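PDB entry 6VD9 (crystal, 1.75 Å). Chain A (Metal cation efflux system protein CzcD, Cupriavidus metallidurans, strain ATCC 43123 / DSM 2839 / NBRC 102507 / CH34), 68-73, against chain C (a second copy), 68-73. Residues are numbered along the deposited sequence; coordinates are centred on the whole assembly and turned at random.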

# COMPACT_ATOMS: atom_id res chain seq x y z
N HIS A 68 9.11 4.10 6.18
CA HIS A 68 8.21 2.96 6.48
C HIS A 68 6.87 3.31 5.84
O HIS A 68 6.12 4.06 6.48
CB HIS A 68 8.08 2.72 7.98
CG HIS A 68 9.27 2.07 8.60
ND1 HIS A 68 10.41 2.79 8.95
CD2 HIS A 68 9.52 0.78 8.91
CE1 HIS A 68 11.32 1.96 9.43
NE2 HIS A 68 10.80 0.72 9.43
N VAL A 69 6.66 2.89 4.60
CA VAL A 69 5.52 3.34 3.75
C VAL A 69 4.74 2.15 3.20
O VAL A 69 5.33 1.15 2.77
CB VAL A 69 6.08 4.24 2.64
CG1 VAL A 69 5.11 4.49 1.51
CG2 VAL A 69 6.59 5.55 3.20
N THR A 70 3.41 2.30 3.13
CA THR A 70 2.53 1.35 2.41
C THR A 70 1.53 2.20 1.65
O THR A 70 0.75 2.93 2.29
CB THR A 70 1.84 0.33 3.32
OG1 THR A 70 2.85 -0.25 4.16
CG2 THR A 70 1.16 -0.78 2.54
N ILE A 71 1.64 2.17 0.35
CA ILE A 71 0.84 3.02 -0.57
C ILE A 71 -0.00 2.07 -1.43
O ILE A 71 0.59 1.23 -2.15
CB ILE A 71 1.72 3.94 -1.42
CG1 ILE A 71 2.49 4.90 -0.51
CG2 ILE A 71 0.86 4.64 -2.48
CD1 ILE A 71 3.66 5.60 -1.18
N GLN A 72 -1.33 2.18 -1.33
CA GLN A 72 -2.25 1.41 -2.19
C GLN A 72 -2.79 2.32 -3.29
O GLN A 72 -3.10 3.45 -2.99
CB GLN A 72 -3.37 0.82 -1.35
CG GLN A 72 -4.45 0.07 -2.12
CD GLN A 72 -5.43 -0.55 -1.14
OE1 GLN A 72 -5.05 -1.27 -0.23
NE2 GLN A 72 -6.72 -0.31 -1.30
N PHE A 73 -2.85 1.83 -4.52
CA PHE A 73 -3.45 2.57 -5.65
C PHE A 73 -4.81 2.00 -6.04
O PHE A 73 -4.94 0.74 -6.14
CB PHE A 73 -2.48 2.54 -6.82
CG PHE A 73 -1.15 3.18 -6.54
CD1 PHE A 73 -1.04 4.56 -6.48
CD2 PHE A 73 0.00 2.41 -6.45
CE1 PHE A 73 0.21 5.14 -6.34
CE2 PHE A 73 1.24 2.99 -6.24
CZ PHE A 73 1.34 4.37 -6.16
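Chain C, residues 68-73: HVTIQF

Both copies of residues 68-73 are extended, with phi/psi values in the beta region throughout, and chain C crosses chain A at 90°, the strand axes approaching to 4.8 Å. The strands therefore meet at a crossing point instead of pairing along their length. The nearest CA atoms are those of A:Gln72 and C:Gln72, 5.0 Å apart, and the two copies contribute nearly the same contacts.

Two direct hydrogen bonds join the strands, each from a backbone amide to a glutamine side chain. A:Ile71 N donates to C:Gln72 OE1 at 2.8 Å, and C:Ile71 N donates to A:Gln72 OE1 at 2.9 Å. Both glutamines have chi1 and chi2 in t, an extended form that carries the amide group across to the partner backbone.

Between these bonds the backbones come close enough for CA-H...O contacts, from C:Gln72 CA to A:Ile71 O (3.3 Å) and from A:Gln72 CA to C:Ile71 O (3.4 Å).

The apolar contact centres on the threonines: A:Thr70 CG2 lies 3.7 Å from C:Thr70 CG2 and 3.9 Å from C:Gln72 CB.

Waters complete the junction. One accepts from C:Phe73 N (3.0 Å) and donates to A:Ile71 O (2.7 Å); another links A:Phe73 N (2.9 Å) to C:Ile71 O (2.7 Å) in the same way.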

# COMPACT_ATOMS: atom_id res chain seq x y z
N HIS C 68 -9.99 -3.04 6.99
CA HIS C 68 -9.09 -1.85 7.02
C HIS C 68 -7.74 -2.31 6.48
O HIS C 68 -6.98 -2.94 7.23
CB HIS C 68 -8.95 -1.27 8.42
CG HIS C 68 -10.19 -0.61 8.88
ND1 HIS C 68 -11.24 -1.32 9.39
CD2 HIS C 68 -10.57 0.69 8.88
CE1 HIS C 68 -12.22 -0.49 9.71
NE2 HIS C 68 -11.83 0.75 9.40
N VAL C 69 -7.52 -2.16 5.19
CA VAL C 69 -6.38 -2.79 4.52
C VAL C 69 -5.62 -1.74 3.72
O VAL C 69 -6.26 -0.87 3.12
CB VAL C 69 -6.89 -3.92 3.60
CG1 VAL C 69 -5.83 -4.39 2.63
CG2 VAL C 69 -7.46 -5.08 4.42
N THR C 70 -4.30 -1.89 3.66
CA THR C 70 -3.48 -1.12 2.71
C THR C 70 -2.48 -2.10 2.13
O THR C 70 -1.70 -2.68 2.88
CB THR C 70 -2.81 0.08 3.37
OG1 THR C 70 -3.70 0.90 4.14
CG2 THR C 70 -2.11 0.93 2.32
N ILE C 71 -2.58 -2.32 0.82
CA ILE C 71 -1.74 -3.28 0.08
C ILE C 71 -0.92 -2.53 -0.98
O ILE C 71 -1.51 -1.94 -1.93
CB ILE C 71 -2.63 -4.36 -0.55
CG1 ILE C 71 -3.39 -5.19 0.48
CG2 ILE C 71 -1.81 -5.23 -1.47
CD1 ILE C 71 -4.59 -5.93 -0.10
N GLN C 72 0.40 -2.61 -0.87
CA GLN C 72 1.33 -2.01 -1.82
C GLN C 72 1.88 -3.11 -2.72
O GLN C 72 2.39 -4.12 -2.18
CB GLN C 72 2.45 -1.31 -1.08
CG GLN C 72 3.52 -0.73 -1.99
CD GLN C 72 4.47 0.12 -1.19
OE1 GLN C 72 4.06 1.07 -0.53
NE2 GLN C 72 5.75 -0.23 -1.26
N PHE C 73 1.81 -2.92 -4.03
CA PHE C 73 2.36 -3.88 -5.02
C PHE C 73 3.69 -3.35 -5.52
O PHE C 73 3.79 -2.12 -5.79
CB PHE C 73 1.43 -4.07 -6.20
CG PHE C 73 0.14 -4.74 -5.82
CD1 PHE C 73 0.10 -6.09 -5.47
CD2 PHE C 73 -1.03 -4.01 -5.80
CE1 PHE C 73 -1.09 -6.70 -5.10
CE2 PHE C 73 -2.22 -4.63 -5.47
CZ PHE C 73 -2.25 -5.96 -5.09
O HOH W 1 7.74 1.11 0.67
O HOH W 2 0.68 -0.18 -4.49
O HOH W 3 -1.85 -0.94 -4.43